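Local coordinates for signal recognition particle receptor FtsY (Sulfolobus acidocaldarius, PDB 5L3S), which serves as the receptor for the signal recognition particle, with an SRP54-type helical bundle domain joined to a nucleotide-binding domain of the P-loop class, at residues Thr115-Ile118 / Ala119-Asn123; Gln86-Asp89 / Leu90-Ile94; Arg141-Ala144 / Gln145-Leu148. All coordinates share one frame; numbering follows the deposited sequence.

Contact 1. Residues Thr115-Ile118 / Ala119-Asn123. With MG (magnesium ion), chain S; GNP (phosphoaminophosphonic acid-guanylate ester), chain R.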
# COMPACT_ATOMS: atom_id res chain seq x y z
N THR B 115 -12.48 1.00 -5.56
CA THR B 115 -13.63 0.27 -6.10
C THR B 115 -14.34 -0.55 -5.02
O THR B 115 -15.56 -0.50 -4.88
CB THR B 115 -13.19 -0.61 -7.30
OG1 THR B 115 -12.70 0.24 -8.35
CG2 THR B 115 -14.33 -1.48 -7.79
N THR B 116 -13.56 -1.27 -4.23
CA THR B 116 -14.14 -2.06 -3.14
C THR B 116 -14.74 -1.17 -2.03
O THR B 116 -15.77 -1.49 -1.45
CB THR B 116 -13.07 -3.01 -2.55
OG1 THR B 116 -12.47 -3.77 -3.63
CG2 THR B 116 -13.69 -3.98 -1.54
N THR B 117 -14.09 -0.04 -1.76
CA THR B 117 -14.59 0.89 -0.74
C THR B 117 -15.92 1.51 -1.17
O THR B 117 -16.82 1.73 -0.37
CB THR B 117 -13.54 1.99 -0.44
OG1 THR B 117 -12.34 1.37 0.06
CG2 THR B 117 -14.08 2.99 0.62
N ILE B 118 -16.06 1.76 -2.47
CA ILE B 118 -17.33 2.25 -2.98
C ILE B 118 -18.47 1.27 -2.70
O ILE B 118 -19.55 1.67 -2.25
CB ILE B 118 -17.23 2.59 -4.47
CG1 ILE B 118 -16.59 3.96 -4.62
CG2 ILE B 118 -18.60 2.58 -5.13
CD1 ILE B 118 -16.27 4.31 -6.03
N ALA B 119 -18.21 -0.02 -2.89
CA ALA B 119 -19.19 -1.05 -2.57
C ALA B 119 -19.58 -1.06 -1.09
O ALA B 119 -20.75 -1.23 -0.74
CB ALA B 119 -18.65 -2.42 -3.00
N LYS B 120 -18.60 -0.89 -0.20
CA LYS B 120 -18.88 -0.82 1.22
C LYS B 120 -19.71 0.41 1.56
O LYS B 120 -20.60 0.36 2.42
CB LYS B 120 -17.57 -0.76 2.04
CG LYS B 120 -16.64 -1.95 1.84
CD LYS B 120 -15.37 -1.76 2.66
CE LYS B 120 -14.36 -2.88 2.41
NZ LYS B 120 -13.18 -2.73 3.33
N VAL B 121 -19.41 1.52 0.90
CA VAL B 121 -20.13 2.76 1.13
C VAL B 121 -21.58 2.61 0.65
O VAL B 121 -22.51 3.03 1.34
CB VAL B 121 -19.43 3.98 0.46
CG1 VAL B 121 -20.32 5.23 0.57
CG2 VAL B 121 -18.08 4.25 1.14
N VAL B 122 -21.78 2.01 -0.51
CA VAL B 122 -23.14 1.66 -0.93
C VAL B 122 -23.87 0.84 0.13
O VAL B 122 -25.02 1.12 0.46
CB VAL B 122 -23.14 0.84 -2.25
CG1 VAL B 122 -24.56 0.33 -2.55
CG2 VAL B 122 -22.62 1.69 -3.39
N ASN B 123 -23.20 -0.19 0.64
CA ASN B 123 -23.81 -1.02 1.68
C ASN B 123 -24.20 -0.21 2.92
O ASN B 123 -25.28 -0.39 3.48
CB ASN B 123 -22.90 -2.17 2.09
CG ASN B 123 -23.56 -3.10 3.07
OD1 ASN B 123 -24.48 -3.82 2.71
ND2 ASN B 123 -23.10 -3.09 4.31
MG MG S . -10.69 0.43 -9.03
PG GNP R . -7.49 0.26 -9.07
O1G GNP R . -8.85 0.67 -9.57
O2G GNP R . -6.77 -0.68 -10.02
O3G GNP R . -6.54 1.42 -8.83
N3B GNP R . -7.67 -0.51 -7.68
PB GNP R . -8.64 0.07 -6.51
O1B GNP R . -9.96 0.37 -7.06
O2B GNP R . -7.98 1.22 -5.87
O3A GNP R . -8.75 -1.06 -5.50
PA GNP R . -9.67 -2.29 -5.50
O1A GNP R . -11.03 -1.93 -4.97
O2A GNP R . -9.63 -3.00 -6.81
O5' GNP R . -9.09 -3.22 -4.38
C5' GNP R . -7.78 -3.85 -4.49
C4' GNP R . -7.75 -5.08 -3.59
O4' GNP R . -7.72 -4.69 -2.17
C3' GNP R . -8.97 -5.98 -3.74
O3' GNP R . -8.55 -7.33 -3.57
C2' GNP R . -9.86 -5.56 -2.56
O2' GNP R . -10.72 -6.61 -2.16
C1' GNP R . -8.76 -5.37 -1.51
N9 GNP R . -9.19 -4.54 -0.39
C8 GNP R . -9.79 -3.31 -0.42
N7 GNP R . -10.04 -2.81 0.78
C5 GNP R . -9.55 -3.79 1.64
C6 GNP R . -9.54 -3.83 3.05
O6 GNP R . -9.99 -2.96 3.81
N1 GNP R . -8.98 -5.01 3.54
C2 GNP R . -8.46 -6.02 2.74
N2 GNP R . -7.95 -7.09 3.34
N3 GNP R . -8.47 -5.98 1.41
C4 GNP R . -9.03 -4.85 0.94
O HOH W 1 -11.83 -0.94 1.89
O HOH W 2 -11.19 2.43 -8.87
O HOH W 3 -10.66 -1.64 -9.01
O HOH W 4 -11.35 0.31 -11.01

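Contact 2. Residues Gln86-Asp89 / Leu90-Ile94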
# COMPACT_ATOMS: atom_id res chain seq x y z
N GLN B 86 -12.05 16.27 13.37
CA GLN B 86 -13.32 15.63 13.04
C GLN B 86 -14.33 16.62 12.47
O GLN B 86 -14.42 17.76 12.93
CB GLN B 86 -13.92 14.97 14.28
CG GLN B 86 -13.33 13.63 14.64
CD GLN B 86 -14.05 12.99 15.81
OE1 GLN B 86 -14.26 13.62 16.85
NE2 GLN B 86 -14.44 11.73 15.65
N LYS B 87 -15.09 16.16 11.48
CA LYS B 87 -16.15 16.96 10.87
C LYS B 87 -17.48 16.27 11.13
O LYS B 87 -17.52 15.21 11.77
CB LYS B 87 -15.93 17.06 9.36
CG LYS B 87 -14.59 17.65 8.96
CD LYS B 87 -14.44 19.09 9.42
CE LYS B 87 -13.44 19.84 8.55
NZ LYS B 87 -12.19 19.06 8.33
N THR B 88 -18.55 16.85 10.62
CA THR B 88 -19.87 16.25 10.72
C THR B 88 -19.89 14.86 10.07
O THR B 88 -19.24 14.64 9.05
CB THR B 88 -20.94 17.13 10.04
OG1 THR B 88 -20.87 18.46 10.58
CG2 THR B 88 -22.34 16.57 10.28
N ASP B 89 -20.62 13.94 10.69
CA ASP B 89 -20.78 12.59 10.15
C ASP B 89 -21.34 12.65 8.73
O ASP B 89 -22.24 13.44 8.45
CB ASP B 89 -21.72 11.79 11.06
CG ASP B 89 -22.02 10.41 10.51
OD1 ASP B 89 -21.11 9.56 10.53
OD2 ASP B 89 -23.16 10.19 10.07
N LEU B 90 -20.82 11.80 7.85
CA LEU B 90 -21.14 11.88 6.42
C LEU B 90 -22.61 11.62 6.13
O LEU B 90 -23.21 12.27 5.27
CB LEU B 90 -20.28 10.92 5.61
CG LEU B 90 -20.58 10.88 4.11
CD1 LEU B 90 -20.38 12.26 3.49
CD2 LEU B 90 -19.71 9.86 3.41
N ILE B 91 -23.20 10.67 6.84
CA ILE B 91 -24.60 10.36 6.63
C ILE B 91 -25.47 11.54 7.06
O ILE B 91 -26.42 11.90 6.37
CB ILE B 91 -25.00 9.06 7.35
CG1 ILE B 91 -24.30 7.87 6.68
CG2 ILE B 91 -26.52 8.87 7.31
CD1 ILE B 91 -24.09 6.71 7.61
N GLU B 92 -25.11 12.17 8.17
CA GLU B 92 -25.84 13.35 8.63
C GLU B 92 -25.68 14.49 7.62
O GLU B 92 -26.64 15.21 7.34
CB GLU B 92 -25.39 13.79 10.03
CG GLU B 92 -26.01 15.10 10.50
CD GLU B 92 -25.41 15.60 11.81
OE1 GLU B 92 -24.80 14.79 12.54
OE2 GLU B 92 -25.55 16.81 12.10
N LYS B 93 -24.47 14.61 7.05
CA LYS B 93 -24.19 15.58 5.99
C LYS B 93 -25.13 15.39 4.80
O LYS B 93 -25.73 16.34 4.31
CB LYS B 93 -22.76 15.43 5.47
CG LYS B 93 -21.67 16.21 6.19
CD LYS B 93 -20.34 16.04 5.44
CE LYS B 93 -19.14 16.54 6.24
NZ LYS B 93 -19.05 18.03 6.23
N ILE B 94 -25.23 14.15 4.33
CA ILE B 94 -26.10 13.83 3.20
C ILE B 94 -27.57 14.10 3.54
O ILE B 94 -28.26 14.80 2.80
CB ILE B 94 -25.94 12.37 2.75
CG1 ILE B 94 -24.49 12.11 2.31
CG2 ILE B 94 -26.92 12.06 1.61
CD1 ILE B 94 -24.20 10.66 2.00
O HOH W 5 -21.78 14.75 13.14

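Contact 3. Residues Arg141-Ala144 / Gln145-Leu148. With GNP (phosphoaminophosphonic acid-guanylate ester), chain R; GOL (glycerol), chain U.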
# COMPACT_ATOMS: atom_id res chain seq x y z
N ARG B 141 -8.84 0.74 -16.89
CA ARG B 141 -8.17 -0.49 -16.46
C ARG B 141 -8.96 -1.73 -16.83
O ARG B 141 -10.19 -1.72 -16.81
CB ARG B 141 -7.88 -0.47 -14.96
CG ARG B 141 -6.70 -1.39 -14.57
CD ARG B 141 -6.97 -2.09 -13.26
NE ARG B 141 -8.19 -2.89 -13.30
CZ ARG B 141 -9.15 -2.82 -12.40
NH1 ARG B 141 -9.02 -1.99 -11.38
NH2 ARG B 141 -10.24 -3.58 -12.50
N ALA B 142 -8.25 -2.78 -17.20
CA ALA B 142 -8.88 -4.05 -17.55
C ALA B 142 -9.92 -4.50 -16.51
O ALA B 142 -9.65 -4.53 -15.29
CB ALA B 142 -7.82 -5.14 -17.77
N ALA B 143 -11.10 -4.81 -17.02
CA ALA B 143 -12.25 -5.27 -16.25
C ALA B 143 -12.73 -4.31 -15.15
O ALA B 143 -13.38 -4.76 -14.21
CB ALA B 143 -11.97 -6.65 -15.66
N ALA B 144 -12.43 -3.02 -15.27
CA ALA B 144 -12.83 -2.08 -14.22
C ALA B 144 -14.35 -1.97 -14.16
O ALA B 144 -14.93 -1.90 -13.08
CB ALA B 144 -12.22 -0.68 -14.46
N GLN B 145 -15.01 -1.96 -15.31
CA GLN B 145 -16.47 -1.87 -15.27
C GLN B 145 -17.12 -3.19 -14.85
O GLN B 145 -18.11 -3.18 -14.14
CB GLN B 145 -17.05 -1.30 -16.59
CG GLN B 145 -16.68 0.19 -16.82
CD GLN B 145 -17.61 0.92 -17.80
OE1 GLN B 145 -18.21 0.31 -18.69
NE2 GLN B 145 -17.73 2.25 -17.62
N GLU B 146 -16.55 -4.32 -15.27
CA GLU B 146 -17.08 -5.65 -14.90
C GLU B 146 -16.99 -5.89 -13.39
O GLU B 146 -17.88 -6.51 -12.78
CB GLU B 146 -16.35 -6.78 -15.63
CG GLU B 146 -16.60 -6.91 -17.15
CD GLU B 146 -15.74 -5.98 -18.00
OE1 GLU B 146 -15.13 -5.03 -17.46
OE2 GLU B 146 -15.68 -6.19 -19.23
N GLN B 147 -15.88 -5.44 -12.79
CA GLN B 147 -15.67 -5.55 -11.36
C GLN B 147 -16.79 -4.80 -10.62
O GLN B 147 -17.41 -5.34 -9.69
CB GLN B 147 -14.30 -4.93 -11.00
CG GLN B 147 -13.87 -5.14 -9.53
CD GLN B 147 -12.62 -4.35 -9.14
OE1 GLN B 147 -12.06 -3.60 -9.95
NE2 GLN B 147 -12.18 -4.52 -7.89
N LEU B 148 -17.07 -3.57 -11.04
CA LEU B 148 -18.17 -2.80 -10.40
C LEU B 148 -19.53 -3.39 -10.67
O LEU B 148 -20.42 -3.33 -9.82
CB LEU B 148 -18.20 -1.35 -10.88
CG LEU B 148 -17.34 -0.28 -10.19
CD1 LEU B 148 -17.47 1.01 -10.99
CD2 LEU B 148 -17.79 -0.06 -8.74
PG GNP R . -7.49 0.26 -9.07
O1G GNP R . -8.85 0.67 -9.57
O2G GNP R . -6.77 -0.68 -10.02
O3G GNP R . -6.54 1.42 -8.83
N3B GNP R . -7.67 -0.51 -7.68
PB GNP R . -8.64 0.07 -6.51
O1B GNP R . -9.96 0.37 -7.06
O2B GNP R . -7.98 1.22 -5.87
O3A GNP R . -8.75 -1.06 -5.50
PA GNP R . -9.67 -2.29 -5.50
O1A GNP R . -11.03 -1.93 -4.97
O2A GNP R . -9.63 -3.00 -6.81
O5' GNP R . -9.09 -3.22 -4.38
C5' GNP R . -7.78 -3.85 -4.49
C4' GNP R . -7.75 -5.08 -3.59
O4' GNP R . -7.72 -4.69 -2.17
C3' GNP R . -8.97 -5.98 -3.74
O3' GNP R . -8.55 -7.33 -3.57
C2' GNP R . -9.86 -5.56 -2.56
O2' GNP R . -10.72 -6.61 -2.16
C1' GNP R . -8.76 -5.37 -1.51
N9 GNP R . -9.19 -4.54 -0.39
C8 GNP R . -9.79 -3.31 -0.42
N7 GNP R . -10.04 -2.81 0.78
C5 GNP R . -9.55 -3.79 1.64
C6 GNP R . -9.54 -3.83 3.05
O6 GNP R . -9.99 -2.96 3.81
N1 GNP R . -8.98 -5.01 3.54
C2 GNP R . -8.46 -6.02 2.74
N2 GNP R . -7.95 -7.09 3.34
N3 GNP R . -8.47 -5.98 1.41
C4 GNP R . -9.03 -4.85 0.94
C1 GOL U . -13.38 -2.75 -19.02
O1 GOL U . -14.25 -2.35 -17.98
C2 GOL U . -12.70 -1.49 -19.55
O2 GOL U . -12.29 -0.70 -18.45
C3 GOL U . -11.49 -1.89 -20.39
O3 GOL U . -10.90 -0.74 -20.96
O HOH W 3 -10.66 -1.64 -9.01

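Contact 1. Residues Thr115-Ile118 / Ala119-Asn123
Thr116 and Lys120 lie one turn apart on the helix that follows the P-loop, or Walker A motif, of this nucleotide-binding fold. Backbone bonds carry the turn, among them Lys120 N to Thr116 O at 3.2 Å and Val122 N to Ile118 O at 2.8 Å. The front end of the helix serves GNP. Thr116 grips the phosphate oxygen O1A twice, its N and its OG1 each at 2.7 Å. Thr115 N gives to O1B. Thr115 OG1 binds the magnesium ion at 2.1 Å and is also bonded to Asp190. GNP O1G, GNP O1B and three waters complete six ligands.

Lys120 runs extended past the Thr116 methyl, CE 4.2 Å from CG2. Its NZ makes a weak bond to GNP O6, 3.2 Å, and is hydrogen-bonded to Gly276 O, its strongest partner, and to Asp281 O. A water accepts from Lys120 NZ and donates to Thr117 OG1, which also pairs with Gly113 O.

The other sides of the helix are packed. Ile118 and Val121 lie on Phe106 of strand 102-107, Val121 and Val122 meet Leu188 of strand 186-191, and Ala119 meets His151 of helix 144-155.

Contact 2. Residues Gln86-Asp89 / Leu90-Ile94
Asp89 OD2 accepts from two backbone amides at the start of helix 90-96. Ile91 N lies 3.3 Å from it and Glu92 N lies 3.4 Å from it, and both bonds are weak. The Ile91 bond is well bent, with an N-H...O angle of 124°, while the Glu92 bond is straighter at 153°. Asp89 thus fills the N-cap position. With CG anti to the backbone N (chi1 176°), its carboxylate swings forward over the first turn, where those amides point. The main chain adds a firmer bond: Lys93 N reaches Asp89 O at 2.9 Å, in the carbonyl plane.

Glu92 answers the cap from the other direction, but only through water. One water accepts from Asp89 N at 2.8 Å and donates to Glu92 OE1 at 3.1 Å. This resembles a capping box with a water inserted in the return link. The Thr88 methyl CG2 sits against the Glu92 carboxylate, 3.6 Å from CD, and the two side chains cross at about a right angle. Lys93 also runs along Thr88: its CG packs on Thr88 CB, and its CE lies 3.4 Å from the backbone Thr88 O.

Leu90 turns to Tyr272 and Phe216, and Ile91 to Met124 of helix 114-127, so the capped turn rests on the body of the fold.

The two acids stand near the amino end of a helix. The helix dipole would tend to favour their negative charge and may offset the cost of placing them 5.5 Å apart, measured from Asp89 OD2 to Glu92 OE1.

Contact 3. Residues Arg141-Ala144 / Gln145-Leu148
A type II beta turn from Arg141 to Ala144, with positive phi at Ala143, leads straight into helix 144-155, whose first turn is tied by Gln147 N to Ala143 O at 3.0 Å. Ala144 N closes the turn on Arg141 O, and Ala143 is the N-cap residue.

The Arg141 chain bends back over the turn. Its NE and NH2 both hold Ala142 O, each at 3.0 Å, from the same face of that carbonyl and close to the guanidinium plane. This fixes the rotation of the group. NH2 also gives to Gln147 OE1 at 3.1 Å, coming from above the amide plane, and the two flat groups are turned 50° apart. NH1 then faces GNP and bonds O2G at 2.9 Å. Ala144 CB lies over one face of the guanidinium, toward its rim.

Gln147 runs out extended, CG anti to the backbone N (chi1 -172°), which carries its amide to the phosphates. NE2 meets GNP O2A at 3.2 Å in a nearly straight bond (177°). A magnesium-bound water donates to Gln147 OE1 at 2.6 Å and to GNP O2A, and accepts from Arg141 NH1, so protein, metal and nucleotide are linked at one water. Glycerol, probably from the crystallisation liquor, bridges Gln145 N and Glu146 OE1.

Arg141 also touches a second GNP, and another protein chain packs on Arg141, Ala142, Ala143 and Gln147. Within the chain, Gln147 and Leu148 lie on Thr115 of helix 114-127, and Leu148 meets Ile134 and Ala136 of strand 132-137.

In the fold
Contacts 1 and 3 are buried and meet at the same GNP, their centres about 14 Å apart. Both hold phosphate oxygens: contact 1 at the start of helix 114-127, mainly by backbone amides, threonine hydroxyls and the metal, contact 3 by the long side chains of a turn and the helix after it. Contact 3 also faces another protein chain. Contact 2 is a surface contact. Its polar bonds cap the helix, through weak bonds to backbone amides and a water, and no ligand takes part. It lies about 17 Å from contact 1 and 30 Å from contact 3, centre to centre. Even so, residues 90-94 pack on helix 114-127, the helix that holds contact 1.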